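Local atomic coordinates of o-succinylbenzoate synthase (Thermosynechococcus elongatus BP-1, PDB entry 3H7V), a protein that converts 2-succinyl-6-hydroxy-2,4-cyclohexadiene-1-carboxylate to 2-succinylbenzoate with loss of water, a divalent-metal-dependent step of phylloquinone biosynthesis. Residues I190-Q195 with P237-I242; F133-G138 with L162-N167; L99-R104 with A277-F282; A217-V222 with V241-L246. All coordinates share one frame; numbering follows the deposited sequence.

Contact 1: I190-Q195 with P237-I242; sequences IEYVEQ and PGFFVI. With MG (magnesium ion), chain B.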
# COMPACT_ATOMS: atom_id res chain seq x y z
N ILE A 190 -0.25 20.70 -2.79
CA ILE A 190 -0.43 19.48 -3.59
C ILE A 190 0.84 18.64 -3.57
O ILE A 190 1.85 19.01 -4.17
CB ILE A 190 -0.77 19.80 -5.07
CG1 ILE A 190 -2.10 20.57 -5.16
CG2 ILE A 190 -0.85 18.51 -5.87
CD1 ILE A 190 -3.33 19.76 -4.79
N GLU A 191 0.79 17.49 -2.89
CA GLU A 191 1.96 16.62 -2.81
C GLU A 191 2.18 15.89 -4.13
O GLU A 191 3.31 15.82 -4.61
CB GLU A 191 1.79 15.61 -1.67
CG GLU A 191 3.07 14.87 -1.32
CD GLU A 191 3.05 14.25 0.07
OE1 GLU A 191 2.29 13.29 0.28
OE2 GLU A 191 3.78 14.74 0.95
N TYR A 192 1.11 15.36 -4.70
CA TYR A 192 1.20 14.66 -5.98
C TYR A 192 -0.15 14.20 -6.47
O TYR A 192 -1.14 14.23 -5.74
CB TYR A 192 2.15 13.45 -5.90
CG TYR A 192 1.78 12.35 -4.90
CD1 TYR A 192 2.60 12.08 -3.81
CD2 TYR A 192 0.64 11.55 -5.09
CE1 TYR A 192 2.31 11.03 -2.93
CE2 TYR A 192 0.35 10.50 -4.22
CZ TYR A 192 1.19 10.25 -3.14
OH TYR A 192 0.92 9.19 -2.30
N VAL A 193 -0.19 13.78 -7.73
CA VAL A 193 -1.41 13.24 -8.32
C VAL A 193 -1.09 11.76 -8.47
O VAL A 193 -0.10 11.39 -9.10
CB VAL A 193 -1.71 13.84 -9.71
CG1 VAL A 193 -2.87 13.09 -10.35
CG2 VAL A 193 -2.06 15.31 -9.58
N GLU A 194 -1.91 10.92 -7.85
CA GLU A 194 -1.70 9.48 -7.88
C GLU A 194 -2.39 8.82 -9.08
O GLU A 194 -3.59 9.02 -9.30
CB GLU A 194 -2.21 8.86 -6.57
CG GLU A 194 -1.64 7.48 -6.23
CD GLU A 194 -1.93 7.07 -4.79
OE1 GLU A 194 -1.37 7.68 -3.85
OE2 GLU A 194 -2.73 6.13 -4.59
N GLN A 195 -1.62 8.06 -9.85
CA GLN A 195 -2.10 7.32 -11.02
C GLN A 195 -3.09 8.09 -11.91
O GLN A 195 -4.26 7.73 -12.02
CB GLN A 195 -2.75 6.00 -10.56
CG GLN A 195 -2.81 4.90 -11.61
CD GLN A 195 -1.46 4.30 -11.92
OE1 GLN A 195 -0.69 3.97 -11.02
NE2 GLN A 195 -1.16 4.15 -13.21
N PRO A 237 10.62 9.82 -12.57
CA PRO A 237 11.03 10.92 -11.69
C PRO A 237 10.09 11.18 -10.51
O PRO A 237 10.41 11.96 -9.61
CB PRO A 237 11.07 12.11 -12.63
CG PRO A 237 9.86 11.85 -13.47
CD PRO A 237 9.95 10.36 -13.77
N GLY A 238 8.93 10.52 -10.53
CA GLY A 238 7.94 10.72 -9.49
C GLY A 238 8.00 9.81 -8.28
O GLY A 238 9.05 9.28 -7.92
N PHE A 239 6.85 9.65 -7.64
CA PHE A 239 6.72 8.82 -6.46
C PHE A 239 6.27 7.40 -6.78
O PHE A 239 5.68 7.14 -7.83
CB PHE A 239 5.72 9.46 -5.49
CG PHE A 239 6.19 10.75 -4.89
CD1 PHE A 239 6.94 10.76 -3.72
CD2 PHE A 239 5.92 11.96 -5.52
CE1 PHE A 239 7.41 11.96 -3.18
CE2 PHE A 239 6.38 13.16 -4.99
CZ PHE A 239 7.13 13.16 -3.82
N PHE A 240 6.57 6.49 -5.85
CA PHE A 240 6.20 5.08 -5.96
C PHE A 240 5.38 4.77 -4.72
O PHE A 240 5.85 4.97 -3.61
CB PHE A 240 7.43 4.17 -5.92
CG PHE A 240 8.35 4.31 -7.10
CD1 PHE A 240 8.19 3.50 -8.22
CD2 PHE A 240 9.40 5.22 -7.07
CE1 PHE A 240 9.08 3.59 -9.29
CE2 PHE A 240 10.29 5.32 -8.14
CZ PHE A 240 10.13 4.50 -9.25
N VAL A 241 4.15 4.29 -4.90
CA VAL A 241 3.32 3.91 -3.76
C VAL A 241 3.60 2.42 -3.56
O VAL A 241 3.20 1.59 -4.37
CB VAL A 241 1.83 4.16 -4.05
CG1 VAL A 241 0.97 3.61 -2.90
CG2 VAL A 241 1.58 5.66 -4.21
N ILE A 242 4.31 2.10 -2.49
CA ILE A 242 4.68 0.72 -2.20
C ILE A 242 3.69 0.01 -1.28
O ILE A 242 3.45 0.46 -0.16
CB ILE A 242 6.08 0.65 -1.53
CG1 ILE A 242 7.14 1.33 -2.41
CG2 ILE A 242 6.45 -0.81 -1.26
CD1 ILE A 242 7.35 0.69 -3.78
MG MG B . -4.13 5.00 -5.28
O HOH W 1 -3.91 5.41 -7.31
O HOH W 2 -5.70 3.72 -5.85
O HOH W 3 -4.78 4.53 -3.27

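Contact 2: F133-G138 with L162-N167; sequences FKWKVG and LRLDAN. With MG (magnesium ion), chain B.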
# COMPACT_ATOMS: atom_id res chain seq x y z
N PHE A 133 -3.73 14.45 3.30
CA PHE A 133 -5.01 13.92 2.83
C PHE A 133 -4.91 13.43 1.40
O PHE A 133 -4.02 13.84 0.66
CB PHE A 133 -6.07 15.02 2.86
CG PHE A 133 -6.25 15.65 4.20
CD1 PHE A 133 -7.23 15.18 5.08
CD2 PHE A 133 -5.41 16.67 4.62
CE1 PHE A 133 -7.36 15.73 6.35
CE2 PHE A 133 -5.53 17.23 5.89
CZ PHE A 133 -6.51 16.75 6.76
N LYS A 134 -5.81 12.53 1.02
CA LYS A 134 -5.86 12.04 -0.35
C LYS A 134 -7.32 12.08 -0.77
O LYS A 134 -8.17 11.43 -0.16
CB LYS A 134 -5.30 10.61 -0.49
CG LYS A 134 -5.24 10.16 -1.96
CD LYS A 134 -4.29 8.98 -2.19
CE LYS A 134 -4.83 7.67 -1.63
NZ LYS A 134 -6.04 7.20 -2.35
N TRP A 135 -7.59 12.86 -1.80
CA TRP A 135 -8.94 13.03 -2.31
C TRP A 135 -9.10 12.32 -3.65
O TRP A 135 -8.24 12.42 -4.53
CB TRP A 135 -9.24 14.53 -2.45
CG TRP A 135 -10.60 14.86 -2.98
CD1 TRP A 135 -11.78 14.30 -2.60
CD2 TRP A 135 -10.92 15.86 -3.95
NE1 TRP A 135 -12.82 14.89 -3.27
CE2 TRP A 135 -12.32 15.86 -4.11
CE3 TRP A 135 -10.15 16.76 -4.70
CZ2 TRP A 135 -12.98 16.72 -4.99
CZ3 TRP A 135 -10.81 17.63 -5.58
CH2 TRP A 135 -12.21 17.60 -5.72
N LYS A 136 -10.21 11.60 -3.77
CA LYS A 136 -10.52 10.85 -4.99
C LYS A 136 -11.07 11.79 -6.06
O LYS A 136 -12.02 12.53 -5.82
CB LYS A 136 -11.55 9.77 -4.66
CG LYS A 136 -11.97 8.90 -5.83
CD LYS A 136 -12.95 7.84 -5.35
CE LYS A 136 -13.32 6.87 -6.45
NZ LYS A 136 -14.35 5.90 -5.97
N VAL A 137 -10.45 11.75 -7.24
CA VAL A 137 -10.89 12.58 -8.35
C VAL A 137 -11.17 11.72 -9.58
O VAL A 137 -10.91 10.52 -9.59
CB VAL A 137 -9.84 13.67 -8.71
CG1 VAL A 137 -9.74 14.68 -7.57
CG2 VAL A 137 -8.49 13.03 -8.98
N GLY A 138 -11.70 12.35 -10.63
CA GLY A 138 -12.03 11.61 -11.83
C GLY A 138 -13.41 11.00 -11.72
O GLY A 138 -13.78 10.11 -12.50
N LEU A 162 -1.87 17.71 0.37
CA LEU A 162 -2.96 17.04 -0.32
C LEU A 162 -2.53 16.21 -1.52
O LEU A 162 -1.77 16.67 -2.36
CB LEU A 162 -3.99 18.07 -0.77
CG LEU A 162 -5.20 17.57 -1.58
CD1 LEU A 162 -6.07 16.69 -0.70
CD2 LEU A 162 -5.99 18.77 -2.09
N ARG A 163 -3.04 14.98 -1.58
CA ARG A 163 -2.77 14.08 -2.69
C ARG A 163 -4.08 13.93 -3.44
O ARG A 163 -5.15 13.96 -2.84
CB ARG A 163 -2.34 12.70 -2.18
CG ARG A 163 -1.05 12.72 -1.39
CD ARG A 163 -0.86 11.43 -0.61
NE ARG A 163 0.38 11.49 0.17
CZ ARG A 163 0.76 10.58 1.05
NH1 ARG A 163 0.01 9.51 1.29
NH2 ARG A 163 1.91 10.75 1.71
N LEU A 164 -4.00 13.78 -4.76
CA LEU A 164 -5.19 13.59 -5.57
C LEU A 164 -5.06 12.21 -6.18
O LEU A 164 -4.02 11.89 -6.75
CB LEU A 164 -5.28 14.64 -6.67
CG LEU A 164 -5.26 16.11 -6.24
CD1 LEU A 164 -5.43 16.99 -7.48
CD2 LEU A 164 -6.39 16.38 -5.25
N ASP A 165 -6.08 11.38 -6.06
CA ASP A 165 -5.99 10.04 -6.64
C ASP A 165 -7.04 9.86 -7.74
O ASP A 165 -8.24 9.84 -7.47
CB ASP A 165 -6.19 8.97 -5.56
CG ASP A 165 -5.69 7.61 -6.00
OD1 ASP A 165 -5.65 7.36 -7.23
OD2 ASP A 165 -5.35 6.78 -5.13
N ALA A 166 -6.57 9.74 -8.98
CA ALA A 166 -7.47 9.56 -10.10
C ALA A 166 -7.78 8.09 -10.38
O ALA A 166 -8.62 7.78 -11.22
CB ALA A 166 -6.89 10.22 -11.35
N ASN A 167 -7.09 7.19 -9.68
CA ASN A 167 -7.28 5.75 -9.85
C ASN A 167 -7.21 5.32 -11.32
O ASN A 167 -7.90 4.39 -11.74
CB ASN A 167 -8.63 5.32 -9.26
CG ASN A 167 -8.73 5.60 -7.77
OD1 ASN A 167 -9.38 6.56 -7.35
ND2 ASN A 167 -8.07 4.78 -6.97
MG MG B . -4.13 5.00 -5.28
O HOH W 3 -4.78 4.53 -3.27
O HOH W 4 -11.18 7.93 -8.94
O HOH W 1 -3.91 5.41 -7.31
O HOH W 2 -5.70 3.72 -5.85

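Contact 3: L99-R104 with A277-F282; sequences LPYRVR and ARTAIF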
# COMPACT_ATOMS: atom_id res chain seq x y z
N LEU A 99 8.90 -11.53 18.53
CA LEU A 99 7.63 -10.88 18.83
C LEU A 99 7.44 -10.67 20.32
O LEU A 99 7.85 -11.50 21.13
CB LEU A 99 6.47 -11.71 18.27
CG LEU A 99 6.52 -11.96 16.76
CD1 LEU A 99 5.39 -12.89 16.36
CD2 LEU A 99 6.41 -10.63 16.02
N PRO A 100 6.79 -9.56 20.72
CA PRO A 100 6.25 -8.52 19.83
C PRO A 100 7.31 -7.52 19.36
O PRO A 100 8.34 -7.34 20.01
CB PRO A 100 5.20 -7.86 20.71
CG PRO A 100 5.85 -7.89 22.05
CD PRO A 100 6.39 -9.31 22.11
N TYR A 101 7.02 -6.87 18.24
CA TYR A 101 7.92 -5.89 17.65
C TYR A 101 7.79 -4.50 18.26
O TYR A 101 6.73 -4.11 18.74
CB TYR A 101 7.63 -5.75 16.16
CG TYR A 101 8.16 -6.86 15.30
CD1 TYR A 101 7.37 -7.41 14.29
CD2 TYR A 101 9.47 -7.32 15.44
CE1 TYR A 101 7.87 -8.38 13.44
CE2 TYR A 101 9.98 -8.29 14.59
CZ TYR A 101 9.17 -8.81 13.59
OH TYR A 101 9.68 -9.75 12.73
N ARG A 102 8.90 -3.76 18.22
CA ARG A 102 8.92 -2.39 18.70
C ARG A 102 8.47 -1.58 17.49
O ARG A 102 9.05 -1.71 16.41
CB ARG A 102 10.35 -1.99 19.08
CG ARG A 102 10.48 -0.61 19.73
CD ARG A 102 9.96 -0.63 21.16
NE ARG A 102 10.27 0.60 21.88
CZ ARG A 102 10.04 0.79 23.17
NH1 ARG A 102 9.48 -0.17 23.89
NH2 ARG A 102 10.37 1.94 23.75
N VAL A 103 7.43 -0.78 17.65
CA VAL A 103 6.92 0.04 16.55
C VAL A 103 6.59 1.44 17.03
O VAL A 103 6.71 1.74 18.22
CB VAL A 103 5.65 -0.58 15.92
CG1 VAL A 103 5.96 -1.95 15.35
CG2 VAL A 103 4.54 -0.66 16.96
N ARG A 104 6.19 2.30 16.10
CA ARG A 104 5.83 3.68 16.43
C ARG A 104 4.70 4.16 15.51
O ARG A 104 4.52 3.65 14.41
CB ARG A 104 7.06 4.59 16.29
CG ARG A 104 7.42 4.94 14.86
CD ARG A 104 8.70 5.75 14.80
NE ARG A 104 9.88 4.92 15.01
CZ ARG A 104 11.13 5.38 14.96
NH1 ARG A 104 11.35 6.67 14.72
NH2 ARG A 104 12.16 4.56 15.15
N ALA A 277 0.21 -8.72 8.91
CA ALA A 277 0.98 -8.08 7.85
C ALA A 277 1.29 -6.62 8.20
O ALA A 277 2.41 -6.17 8.02
CB ALA A 277 0.19 -8.14 6.52
N ARG A 278 0.30 -5.90 8.72
CA ARG A 278 0.52 -4.50 9.05
C ARG A 278 1.59 -4.31 10.12
O ARG A 278 2.42 -3.41 10.01
CB ARG A 278 -0.78 -3.82 9.48
CG ARG A 278 -1.80 -3.75 8.35
CD ARG A 278 -2.95 -2.80 8.64
NE ARG A 278 -4.04 -3.04 7.69
CZ ARG A 278 -5.22 -2.42 7.72
NH1 ARG A 278 -5.47 -1.51 8.66
NH2 ARG A 278 -6.15 -2.73 6.83
N THR A 279 1.58 -5.16 11.14
CA THR A 279 2.57 -5.02 12.20
C THR A 279 3.96 -5.33 11.63
O THR A 279 4.95 -4.69 12.00
CB THR A 279 2.26 -5.94 13.38
OG1 THR A 279 0.93 -5.68 13.85
CG2 THR A 279 3.23 -5.68 14.53
N ALA A 280 4.04 -6.31 10.73
CA ALA A 280 5.31 -6.68 10.12
C ALA A 280 5.83 -5.49 9.31
O ALA A 280 7.03 -5.24 9.28
CB ALA A 280 5.12 -7.89 9.20
N ILE A 281 4.91 -4.77 8.67
CA ILE A 281 5.30 -3.61 7.88
C ILE A 281 5.80 -2.49 8.78
O ILE A 281 6.82 -1.87 8.49
CB ILE A 281 4.11 -3.12 7.01
CG1 ILE A 281 3.79 -4.18 5.94
CG2 ILE A 281 4.47 -1.79 6.32
CD1 ILE A 281 2.57 -3.88 5.08
N PHE A 282 5.10 -2.22 9.89
CA PHE A 282 5.56 -1.17 10.79
C PHE A 282 6.93 -1.54 11.37
O PHE A 282 7.75 -0.66 11.65
CB PHE A 282 4.54 -0.91 11.90
CG PHE A 282 3.47 0.09 11.51
CD1 PHE A 282 2.63 -0.16 10.42
CD2 PHE A 282 3.32 1.28 12.21
CE1 PHE A 282 1.66 0.77 10.04
CE2 PHE A 282 2.35 2.21 11.84
CZ PHE A 282 1.52 1.96 10.75
O HOH W 5 7.40 1.54 13.26

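Contact 4: A217-V222 with V241-L246; sequences ALDESV and VIKTAL. With MG (magnesium ion), chain B.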
# COMPACT_ATOMS: atom_id res chain seq x y z
N ALA A 217 2.50 10.12 -8.85
CA ALA A 217 2.80 8.90 -8.12
C ALA A 217 2.19 7.68 -8.80
O ALA A 217 1.06 7.73 -9.29
CB ALA A 217 2.27 8.99 -6.68
N LEU A 218 2.95 6.60 -8.84
CA LEU A 218 2.46 5.36 -9.42
C LEU A 218 1.90 4.51 -8.29
O LEU A 218 2.51 4.40 -7.23
CB LEU A 218 3.60 4.60 -10.10
CG LEU A 218 4.24 5.32 -11.29
CD1 LEU A 218 5.44 4.53 -11.76
CD2 LEU A 218 3.22 5.48 -12.41
N ASP A 219 0.73 3.91 -8.52
CA ASP A 219 0.11 3.06 -7.50
C ASP A 219 -0.30 1.77 -8.20
O ASP A 219 0.38 0.75 -8.06
CB ASP A 219 -1.11 3.78 -6.90
CG ASP A 219 -1.79 2.96 -5.81
OD1 ASP A 219 -1.27 1.89 -5.44
OD2 ASP A 219 -2.86 3.40 -5.32
N GLU A 220 -1.38 1.83 -8.96
CA GLU A 220 -1.86 0.66 -9.69
C GLU A 220 -0.75 0.11 -10.61
O GLU A 220 -0.69 -1.10 -10.88
CB GLU A 220 -3.09 1.02 -10.53
CG GLU A 220 -4.40 1.10 -9.73
CD GLU A 220 -4.62 2.42 -9.02
OE1 GLU A 220 -3.70 3.27 -8.99
OE2 GLU A 220 -5.73 2.62 -8.48
N SER A 221 0.12 1.00 -11.07
CA SER A 221 1.23 0.61 -11.95
C SER A 221 2.35 -0.15 -11.25
O SER A 221 3.13 -0.84 -11.91
CB SER A 221 1.85 1.85 -12.62
OG SER A 221 1.01 2.37 -13.63
N VAL A 222 2.44 -0.03 -9.93
CA VAL A 222 3.51 -0.71 -9.21
C VAL A 222 3.05 -1.59 -8.05
O VAL A 222 2.75 -1.11 -6.96
CB VAL A 222 4.57 0.30 -8.68
CG1 VAL A 222 5.39 0.84 -9.85
CG2 VAL A 222 3.90 1.45 -7.96
N VAL A 241 4.15 4.29 -4.90
CA VAL A 241 3.32 3.91 -3.76
C VAL A 241 3.60 2.42 -3.56
O VAL A 241 3.20 1.59 -4.37
CB VAL A 241 1.83 4.16 -4.05
CG1 VAL A 241 0.97 3.61 -2.90
CG2 VAL A 241 1.58 5.66 -4.21
N ILE A 242 4.31 2.10 -2.49
CA ILE A 242 4.68 0.72 -2.20
C ILE A 242 3.69 0.01 -1.28
O ILE A 242 3.45 0.46 -0.16
CB ILE A 242 6.08 0.65 -1.53
CG1 ILE A 242 7.14 1.33 -2.41
CG2 ILE A 242 6.45 -0.81 -1.26
CD1 ILE A 242 7.35 0.69 -3.78
N LYS A 243 3.13 -1.10 -1.75
CA LYS A 243 2.23 -1.91 -0.93
C LYS A 243 3.14 -3.07 -0.53
O LYS A 243 3.23 -4.08 -1.23
CB LYS A 243 1.05 -2.43 -1.74
CG LYS A 243 -0.08 -1.41 -1.94
CD LYS A 243 0.31 -0.29 -2.90
CE LYS A 243 0.56 -0.83 -4.31
NZ LYS A 243 0.92 0.26 -5.27
N THR A 244 3.82 -2.91 0.60
CA THR A 244 4.77 -3.90 1.09
C THR A 244 4.26 -5.33 1.15
O THR A 244 4.99 -6.26 0.81
CB THR A 244 5.32 -3.46 2.46
OG1 THR A 244 5.87 -2.14 2.33
CG2 THR A 244 6.43 -4.40 2.93
N ALA A 245 3.02 -5.52 1.57
CA ALA A 245 2.45 -6.87 1.67
C ALA A 245 2.30 -7.59 0.32
O ALA A 245 2.18 -8.81 0.29
CB ALA A 245 1.10 -6.81 2.37
N LEU A 246 2.31 -6.83 -0.77
CA LEU A 246 2.13 -7.40 -2.12
C LEU A 246 3.39 -7.37 -2.95
O LEU A 246 3.46 -7.97 -4.02
CB LEU A 246 1.08 -6.59 -2.89
CG LEU A 246 -0.22 -6.20 -2.21
CD1 LEU A 246 -1.07 -5.36 -3.16
CD2 LEU A 246 -0.96 -7.46 -1.79
MG MG B . -4.13 5.00 -5.28
O HOH W 1 -3.91 5.41 -7.31
O HOH W 2 -5.70 3.72 -5.85
O HOH W 6 3.83 -2.03 -4.34
O HOH W 3 -4.78 4.53 -3.27

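Contact 1: I190-Q195 with P237-I242
With its CG placed between the backbone N and the carbonyl carbon (chi1 60°), Tyr192 brings its ring up to Phe239, whose own CG stands beside the backbone N (chi1 -68°). The tyrosine presents its CD1 atom over one face of the phenylalanine ring, off-centre toward the rim, and Tyr192 CD1 comes within 3.7 Å of Phe239 CD2. The ring planes meet at 36°, an oblique pairing. A flat aromatic residue suits this buried place because the Phe239 ring takes Tyr192 on one face, Arg265 in a cation-pi contact and His292 edge-to-face. At the far end of Tyr192 the hydroxyl donates to Glu194; Tyr192 OH lies 3.2 Å from Glu194 OE1, almost in line with that oxygen's C-O bond. The same carboxylate oxygen rests against an apolar branch, Val241 CG2 being 3.6 Å from Glu194 OE1. Its sister atom Glu194 OE2 binds the magnesium ion at 1.9 Å, so each oxygen has a separate task. Replacing Tyr192 by a phenylalanine would probably leave Glu194 OE1 without this donor and the ligand carboxylate freer to turn. The two strands are not neighbours: strand 216-218 runs between them, their axes approach no nearer than 9.3 Å, and they meet almost wholly through side chains. Tyr192, Glu194 and Val241 fill the barrel interior, and Glu194, at the C-terminal end of its strand, joins Asp165, Asp219 and three waters round the metal, the arrangement characteristic of the enolase-superfamily (β/α)7β barrel.

Contact 2: F133-G138 with L162-N167
Asp165 OD2 is gripped from two directions: the magnesium ion binds it at 2.2 Å, and Lys134 NZ, 2.9 Å away, donates to its anti lone pair in a salt bridge. Lys134 and Asp165 stand on neighbouring parallel strands of a beta-alpha-beta unit, strand 132-136, helix 142-155 and strand 161-165, in the barrel of this enolase-superfamily enzyme. Lysine suits its place because the chain is long enough to fold back: bends at chi3 (72°) and chi4 (67°) bring the amine to the outer side of OD2, where it also donates to a metal-bound water. Lys136, two residues on and on the same face, is extended throughout and crosses the Asn167 side chain at about a right angle, its CG near OD1; it is the predicted proton donor, and Lys134-Trp135-Lys136 matches the K-x-K signature of the family. Regular parallel bonds join the backbones, from Phe133 O with Arg163 N at 2.7 Å to Val137 N with Asp165 O at 2.9 Å. On the other face, turned to the surrounding helices, apolar residues meet: Trp135 CE3 touches Leu164 CD2 at 3.8 Å, the methyl lying at the indole edge. Just past the strand, Val137 CG1 lies over one indole face, toward the rim. Arg163 turns its guanidinium group to Glu191. The other oxygen of the metal-binding carboxylate fixes its rotation: Asp165 OD1 accepts hydrogen bonds from Asn167 N at 2.8 Å, an Asx turn, and from a metal-bound water at 2.6 Å.

Contact 3: L99-R104 with A277-F282
Tyr101 is the first residue of 99-104 to touch helix segment 277-282, and Leu99 prepares its place: the leucine lays CD2 3.7 Å above one face of the tyrosine ring. The peptide bond between Leu99 and Pro100 is in the cis form, which proline adopts more readily than other residues. From there Tyr101 leans over the helix so that Tyr101 CD1 approaches Thr279 O at 4.3 Å, a loose touch; the ring also stacks with His283. Val103 comes next and makes the closer apolar contact. With CG1 set beside the backbone N (chi1 -61°), Val103 CG1 rests on Phe282 CB at 3.9 Å, the two side chains meeting at about a right angle. A short branched residue fits here because the backbone already runs close to the helix. At Arg104 the carbonyl does the work: Arg104 O lies in the plane of the Phe282 ring, at its edge, 3.4 Å from Phe282 CD2, where the slightly positive ring hydrogens point. One water joins the backbones, accepting from Arg104 N at 3.2 Å and donating to Phe282 O at 2.7 Å. The long arginine side chain turns to Glu286, a helical turn beyond. All this lies away from the metal. The loop that leads from helix 83-95 to strand 110-112 passes obliquely across helix 275-288, with helix 83-95 meeting Tyr101 and Ala280 and helix 310-318 packing on Leu99 and Thr279.

Contact 4: A217-V222 with V241-L246
Four oxygen atoms lie within bonding distance of one amine, Lys243 NZ, more than its three protons can serve singly, so at least one bond must be shared. They are Asp219 OD1 at 2.7 Å, a salt bridge that uses the anti lone pair, and three backbone carbonyls: Val222 O at 2.8 Å, Val241 O at 2.8 Å and Asp219 O at 2.9 Å. The last is badly aimed, with the amine 45° above the carbonyl plane; Val222 N, closing a type I turn from Asp219 to Val222, reaches the same oxygen from the opposite face. Bends at chi2 (71°) and chi3 (64°) curl Lys243 back over its own strand, which is how it reaches Val241 O as well as the turn. Its carboxylate partner is shared, since Asp219 OD2 binds the magnesium ion at 2.0 Å. The segments belong to a beta-alpha-beta unit of the barrel, strand 216-218, helix 225-233 and strand 239-242, and Lys243 is the predicted proton acceptor. Were Lys243 cut back to alanine, Asp219 OD1 and the carbonyls of Val222 and Val241 would probably lose this donor, and the metal-binding carboxylate would be less firmly set. Between the strands, Val241 N donates to Leu218 O at 2.9 Å, the nitrogen lying almost in line with the C=O bond. Ala217 is small enough to sit beside Val241, its CB 4.2 Å from Val241 CG2. Glu220, in the turn, holds two of the metal-bound waters, one on each carboxylate oxygen. Another water bridges the two segments, donating to Val222 O and accepting from Lys243 N at 2.8 Å.

Overall arrangement
Contacts 1, 2 and 4 surround one magnesium ion, and each supplies one protein ligand: Glu194, Asp165 and Asp219. Neighbouring strands join them, probably through Glu194 N to Leu164 O (2.6 Å) between contacts 2 and 1, and Gln195 N to Ala217 O (2.8 Å) between contacts 1 and 4. Their centres lie about 10 Å apart in those pairs and about 15 Å between contacts 2 and 4, which bring the two predicted catalytic lysines, Lys136 and Lys243, to the site. Contact 3 is remote, its centre about 25 Å from that of contact 1, yet it touches contact 4 where Ile281 CD1 packs on Thr244 CB at 3.8 Å.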